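Orf11 (Staphylococcus phage P68, PDB 6O43) is a potential lysin that probably helps the phage break down the staphylococcal cell wall. Local coordinates at residues L51-E56 against D88-A93; Y159-L164 against Y174-L179. All blocks are in the same frame, centred on the assembly; numbering follows the deposited sequence.

The single chain is built from helices and has no strands. Interaction 1 comes first along it. It brings helix 44-57 against the start of helix 89-104 and closes a loop of 31 residues that includes helix 61-71. Interaction 2 follows much later. It closes a short loop of nine residues around helix 166-169, and so ties the exit of helix 152-159 to the entry of helix 177-187. The two loops lie in series and neither nest nor cross. The centres of interaction 1 and interaction 2 are about 28 Å apart, on opposite sides of the centre of the chain. The nearest atoms of interaction 1 and interaction 2 are about 16 Å apart, so they do not touch.

Interaction 1 (L51-E56 against D88-A93); sequences LKAVKE and DYLTDA. With I3C (5-amino-2,4,6-triiodobenzene-1,3-dicarboxylic acid), chain B.
Helix-helix packing next to the I3C pocket brings A53 and V54 of helix 44-57 against L90 and A93 in the first turns of helix 89-104. The contact is small and apolar. The methyl of A53 points at the other helix and meets one branch of L90, with A53 CB to L90 CD1 at 4.0 Å. With CG anti to the backbone N (chi1 -171°), the L90 side chain extends so that CD1 reaches the A53 methyl. One residue on in the first helix and nearly a turn on in the second, V54 CG1 lies 4.1 Å from A93 CB. The same methyl, V54 CG1, is 3.9 Å from the backbone oxygen A93 O. V54 also touches F64 of helix 61-71, so it joins three helices of this all-helical fold.

D88 is the N-cap of helix 89-104. Its carboxylate grips T91 twice. T91 N donates to D88 OD1 at 2.8 Å in a nearly straight bond (177°) that arrives well above the carboxylate plane. T91 OG1 donates to D88 OD2 on the syn side, at a very short 2.5 Å. The same helix start lies beside the bound I3C, the triiodinated phasing compound known as the magic triangle. D88 N is 3.8 Å from iodine atom I3 of I3C. Y89 N is 3.6 Å from N13 of I3C. W39, R86 and G87 complete that pocket. The Y89 ring reaches back to K46 and V50 of helix 44-57, where Y89 OH is hydrogen-bonded to Q49 OE1.

Interaction 2 (Y159-L164 against Y174-L179); sequences YYPLGL and YGNPFL
L164 and Y174 close a short loop through one backbone bond, where a 3-10 turn meets the lead-in to a capped helix. Y174 N donates to L164 O at 2.8 Å in a fairly straight bond (170°). The donor is tilted 19° from the carbonyl plane. L164 O also lies at the edge of the Y174 ring, 3.7 Å from Y174 CD2.

The L164 side chain lies across the second segment. L164 CB is 3.3 Å from Y174 O. L164 CD2 packs on Y174 CB at 3.9 Å. The other methyl, L164 CD1, reaches N176 CB at 3.5 Å, and the two side chains cross at about a right angle. Both methyls lie near G175 O. With CG anti to its own carbonyl carbon, L164 holds both methyls against residues 174-176. W156 of helix 152-159 packs on both L164 and Y174.

Further out, the 3-10 turn 161-164 positions L164 through a backbone bond from L164 N to P161 O. Both polar atoms of the N176 amide are hydrogen-bonded. N176 ND2 is bonded to A157 O, near the end of helix 152-159. N176 is also the N-cap of helix 177-187: N176 OD1 accepts from L179 N at 3.0 Å, with the donor 70° out of the carbonyl plane.

Interaction 1 (L51-E56 against D88-A93)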
loop_
_atom_site.group_PDB
_atom_site.type_symbol
_atom_site.label_atom_id
_atom_site.label_comp_id
_atom_site.label_asym_id
_atom_site.label_seq_id
_atom_site.Cartn_x
_atom_site.Cartn_y
_atom_site.Cartn_z
ATOM N N LEU A 51 6.580 13.778 -5.127
ATOM C CA LEU A 51 6.620 12.567 -5.941
ATOM C C LEU A 51 8.030 12.285 -6.448
ATOM O O LEU A 51 8.495 11.141 -6.412
ATOM C CB LEU A 51 5.635 12.690 -7.102
ATOM C CG LEU A 51 4.181 12.802 -6.641
ATOM C CD1 LEU A 51 3.233 12.894 -7.827
ATOM C CD2 LEU A 51 3.830 11.618 -5.745
ATOM N N LYS A 52 8.724 13.315 -6.938
ATOM C CA LYS A 52 10.111 13.129 -7.357
ATOM C C LYS A 52 10.968 12.602 -6.210
ATOM O O LYS A 52 11.838 11.749 -6.415
ATOM C CB LYS A 52 10.682 14.446 -7.886
ATOM C CG LYS A 52 10.115 14.903 -9.220
ATOM C CD LYS A 52 10.811 16.176 -9.684
ATOM C CE LYS A 52 12.325 16.035 -9.580
ATOM N NZ LYS A 52 13.047 17.206 -10.162
ATOM N N ALA A 53 10.740 13.103 -4.996
ATOM C CA ALA A 53 11.584 12.729 -3.868
ATOM C C ALA A 53 11.393 11.262 -3.490
ATOM O O ALA A 53 12.374 10.538 -3.281
ATOM C CB ALA A 53 11.298 13.640 -2.674
ATOM N N VAL A 54 10.147 10.798 -3.406
ATOM C CA VAL A 54 9.933 9.393 -3.062
ATOM C C VAL A 54 10.444 8.495 -4.182
ATOM O O VAL A 54 10.987 7.412 -3.932
ATOM C CB VAL A 54 8.450 9.121 -2.737
ATOM C CG1 VAL A 54 7.949 10.069 -1.654
ATOM C CG2 VAL A 54 7.587 9.219 -3.983
ATOM N N LYS A 55 10.299 8.939 -5.432
ATOM C CA LYS A 55 10.818 8.169 -6.558
ATOM C C LYS A 55 12.320 7.956 -6.435
ATOM O O LYS A 55 12.817 6.846 -6.653
ATOM C CB LYS A 55 10.486 8.872 -7.873
ATOM C CG LYS A 55 10.969 8.128 -9.107
ATOM C CD LYS A 55 10.648 8.891 -10.388
ATOM C CE LYS A 55 10.766 7.984 -11.604
ATOM N NZ LYS A 55 9.890 6.782 -11.441
ATOM N N GLU A 56 13.060 9.015 -6.096
ATOM C CA GLU A 56 14.507 8.895 -5.945
ATOM C C GLU A 56 14.877 7.884 -4.869
ATOM O O GLU A 56 15.932 7.246 -4.954
ATOM C CB GLU A 56 15.113 10.260 -5.617
ATOM C CG GLU A 56 15.711 10.972 -6.809
ATOM C CD GLU A 56 17.060 10.405 -7.193
ATOM O OE1 GLU A 56 17.725 9.809 -6.318
ATOM O OE2 GLU A 56 17.453 10.546 -8.369
ATOM N N ASP A 88 8.001 18.321 8.775
ATOM C CA ASP A 88 7.596 19.047 7.579
ATOM C C ASP A 88 7.260 18.040 6.488
ATOM O O ASP A 88 7.649 16.871 6.555
ATOM C CB ASP A 88 8.682 20.031 7.117
ATOM C CG ASP A 88 9.924 19.333 6.599
ATOM O OD1 ASP A 88 9.955 18.991 5.397
ATOM O OD2 ASP A 88 10.869 19.123 7.393
ATOM N N TYR A 89 6.525 18.507 5.474
ATOM C CA TYR A 89 5.962 17.577 4.500
ATOM C C TYR A 89 7.041 16.869 3.690
ATOM O O TYR A 89 6.876 15.693 3.346
ATOM C CB TYR A 89 4.979 18.300 3.574
ATOM C CG TYR A 89 5.612 19.208 2.540
ATOM C CD1 TYR A 89 6.096 18.699 1.338
ATOM C CD2 TYR A 89 5.703 20.575 2.753
ATOM C CE1 TYR A 89 6.670 19.526 0.389
ATOM C CE2 TYR A 89 6.274 21.407 1.810
ATOM C CZ TYR A 89 6.754 20.877 0.628
ATOM O OH TYR A 89 7.321 21.706 -0.316
ATOM N N LEU A 90 8.141 17.554 3.368
ATOM C CA LEU A 90 9.183 16.918 2.569
ATOM C C LEU A 90 9.985 15.925 3.401
ATOM O O LEU A 90 10.237 14.799 2.961
ATOM C CB LEU A 90 10.107 17.968 1.951
ATOM C CG LEU A 90 11.087 17.412 0.916
ATOM C CD1 LEU A 90 10.331 16.671 -0.178
ATOM C CD2 LEU A 90 11.945 18.521 0.320
ATOM N N THR A 91 10.403 16.332 4.601
ATOM C CA THR A 91 11.050 15.397 5.516
ATOM C C THR A 91 10.176 14.173 5.763
ATOM O O THR A 91 10.681 13.049 5.881
ATOM C CB THR A 91 11.370 16.095 6.840
ATOM O OG1 THR A 91 12.298 17.166 6.611
ATOM C CG2 THR A 91 11.964 15.104 7.835
ATOM N N ASP A 92 8.859 14.368 5.839
ATOM C CA ASP A 92 7.968 13.249 6.122
ATOM C C ASP A 92 7.870 12.303 4.930
ATOM O O ASP A 92 7.870 11.078 5.102
ATOM C CB ASP A 92 6.583 13.762 6.516
ATOM C CG ASP A 92 5.722 12.684 7.148
ATOM O OD1 ASP A 92 5.927 12.389 8.344
ATOM O OD2 ASP A 92 4.852 12.119 6.455
ATOM N N ALA A 93 7.780 12.851 3.715
ATOM C CA ALA A 93 7.707 11.999 2.532
ATOM C C ALA A 93 8.955 11.138 2.398
ATOM O O ALA A 93 8.861 9.937 2.116
ATOM C CB ALA A 93 7.501 12.844 1.274
HETATM I I3 I3C B . 4.263 18.110 9.208
HETATM I I2 I3C B . 1.632 22.233 5.694
HETATM I I1 I3C B . 1.346 22.793 11.730
HETATM O O8 I3C B . 4.025 20.572 12.187
HETATM O O9 I3C B . 2.363 19.165 12.079
HETATM C C10 I3C B . 0.864 23.500 8.546
HETATM N N13 I3C B . 3.283 19.621 6.607
HETATM C C1 I3C B . 2.716 20.586 10.156
HETATM C C6 I3C B . 3.141 19.890 9.034
HETATM C C5 I3C B . 2.834 20.357 7.772
HETATM C C4 I3C B . 2.101 21.519 7.623
HETATM C C3 I3C B . 1.673 22.218 8.736
HETATM C C2 I3C B . 1.980 21.752 10.006
HETATM C C7 I3C B . 3.054 20.076 11.555
HETATM O O11 I3C B . -0.394 23.447 8.505
HETATM O O12 I3C B . 1.454 24.605 8.424
#

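Interaction 2 (Y159-L164 against Y174-L179)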
loop_
_atom_site.group_PDB
_atom_site.type_symbol
_atom_site.label_atom_id
_atom_site.label_comp_id
_atom_site.label_asym_id
_atom_site.label_seq_id
_atom_site.Cartn_x
_atom_site.Cartn_y
_atom_site.Cartn_z
ATOM N N TYR A 159 -4.834 -12.171 1.334
ATOM C CA TYR A 159 -4.999 -13.617 1.254
ATOM C C TYR A 159 -6.360 -14.146 1.690
ATOM O O TYR A 159 -6.645 -15.324 1.439
ATOM C CB TYR A 159 -3.924 -14.314 2.103
ATOM C CG TYR A 159 -2.521 -14.199 1.554
ATOM C CD1 TYR A 159 -2.252 -14.452 0.211
ATOM C CD2 TYR A 159 -1.463 -13.840 2.380
ATOM C CE1 TYR A 159 -0.963 -14.357 -0.290
ATOM C CE2 TYR A 159 -0.176 -13.742 1.891
ATOM C CZ TYR A 159 0.070 -14.002 0.560
ATOM O OH TYR A 159 1.354 -13.903 0.075
ATOM N N TYR A 160 -7.193 -13.346 2.347
ATOM C CA TYR A 160 -8.500 -13.816 2.795
ATOM C C TYR A 160 -9.406 -12.613 3.028
ATOM O O TYR A 160 -9.724 -12.283 4.178
ATOM C CB TYR A 160 -8.368 -14.661 4.066
ATOM C CG TYR A 160 -9.643 -15.378 4.466
ATOM C CD1 TYR A 160 -10.154 -16.416 3.696
ATOM C CD2 TYR A 160 -10.330 -15.024 5.623
ATOM C CE1 TYR A 160 -11.314 -17.077 4.063
ATOM C CE2 TYR A 160 -11.490 -15.678 5.995
ATOM C CZ TYR A 160 -11.975 -16.701 5.211
ATOM O OH TYR A 160 -13.127 -17.351 5.577
ATOM N N PRO A 161 -9.826 -11.934 1.956
ATOM C CA PRO A 161 -10.554 -10.664 2.118
ATOM C C PRO A 161 -11.832 -10.773 2.931
ATOM O O PRO A 161 -12.279 -9.756 3.474
ATOM C CB PRO A 161 -10.842 -10.244 0.669
ATOM C CG PRO A 161 -9.753 -10.890 -0.131
ATOM C CD PRO A 161 -9.519 -12.219 0.543
ATOM N N LEU A 162 -12.441 -11.957 3.034
ATOM C CA LEU A 162 -13.578 -12.115 3.938
ATOM C C LEU A 162 -13.228 -11.679 5.353
ATOM O O LEU A 162 -14.081 -11.143 6.069
ATOM C CB LEU A 162 -14.061 -13.567 3.952
ATOM C CG LEU A 162 -14.895 -14.074 2.775
ATOM C CD1 LEU A 162 -15.340 -15.504 3.043
ATOM C CD2 LEU A 162 -16.095 -13.174 2.534
ATOM N N GLY A 163 -11.980 -11.898 5.773
ATOM C CA GLY A 163 -11.565 -11.524 7.114
ATOM C C GLY A 163 -11.699 -10.044 7.408
ATOM O O GLY A 163 -11.735 -9.657 8.582
ATOM N N LEU A 164 -11.768 -9.206 6.371
ATOM C CA LEU A 164 -11.936 -7.772 6.576
ATOM C C LEU A 164 -13.339 -7.420 7.059
ATOM O O LEU A 164 -13.521 -6.361 7.667
ATOM C CB LEU A 164 -11.625 -7.013 5.282
ATOM C CG LEU A 164 -10.257 -7.233 4.630
ATOM C CD1 LEU A 164 -10.201 -6.570 3.257
ATOM C CD2 LEU A 164 -9.136 -6.711 5.515
ATOM N N TYR A 174 -12.871 -3.635 7.931
ATOM C CA TYR A 174 -11.627 -3.022 7.493
ATOM C C TYR A 174 -11.631 -2.879 5.976
ATOM O O TYR A 174 -12.174 -3.722 5.257
ATOM C CB TYR A 174 -10.413 -3.853 7.923
ATOM C CG TYR A 174 -10.298 -4.090 9.413
ATOM C CD1 TYR A 174 -9.630 -3.188 10.231
ATOM C CD2 TYR A 174 -10.845 -5.223 9.997
ATOM C CE1 TYR A 174 -9.517 -3.405 11.595
ATOM C CE2 TYR A 174 -10.737 -5.450 11.357
ATOM C CZ TYR A 174 -10.072 -4.537 12.153
ATOM O OH TYR A 174 -9.963 -4.760 13.507
ATOM N N GLY A 175 -11.018 -1.799 5.494
ATOM C CA GLY A 175 -10.849 -1.628 4.068
ATOM C C GLY A 175 -9.761 -2.528 3.516
ATOM O O GLY A 175 -8.971 -3.120 4.250
ATOM N N ASN A 176 -9.730 -2.639 2.189
ATOM C CA ASN A 176 -8.686 -3.401 1.513
ATOM C C ASN A 176 -7.800 -2.442 0.730
ATOM O O ASN A 176 -8.190 -1.983 -0.357
ATOM C CB ASN A 176 -9.287 -4.461 0.586
ATOM C CG ASN A 176 -8.234 -5.390 0.001
ATOM O OD1 ASN A 176 -7.084 -4.994 -0.206
ATOM N ND2 ASN A 176 -8.621 -6.634 -0.263
ATOM N N PRO A 177 -6.608 -2.104 1.231
ATOM C CA PRO A 177 -5.754 -1.159 0.493
ATOM C C PRO A 177 -5.261 -1.710 -0.832
ATOM O O PRO A 177 -5.071 -0.935 -1.778
ATOM C CB PRO A 177 -4.594 -0.899 1.466
ATOM C CG PRO A 177 -4.552 -2.132 2.340
ATOM C CD PRO A 177 -5.987 -2.564 2.486
ATOM N N PHE A 178 -5.060 -3.025 -0.933
ATOM C CA PHE A 178 -4.552 -3.600 -2.173
ATOM C C PHE A 178 -5.601 -3.547 -3.278
ATOM O O PHE A 178 -5.289 -3.192 -4.421
ATOM C CB PHE A 178 -4.087 -5.036 -1.939
ATOM C CG PHE A 178 -3.206 -5.196 -0.732
ATOM C CD1 PHE A 178 -2.035 -4.464 -0.612
ATOM C CD2 PHE A 178 -3.542 -6.087 0.277
ATOM C CE1 PHE A 178 -1.219 -4.609 0.497
ATOM C CE2 PHE A 178 -2.730 -6.240 1.389
ATOM C CZ PHE A 178 -1.565 -5.499 1.499
ATOM N N LEU A 179 -6.849 -3.893 -2.960
ATOM C CA LEU A 179 -7.909 -3.805 -3.958
ATOM C C LEU A 179 -8.182 -2.354 -4.340
ATOM O O LEU A 179 -8.271 -2.019 -5.526
ATOM C CB LEU A 179 -9.181 -4.475 -3.442
ATOM C CG LEU A 179 -10.366 -4.459 -4.413
ATOM C CD1 LEU A 179 -9.985 -5.116 -5.731
ATOM C CD2 LEU A 179 -11.586 -5.138 -3.806
#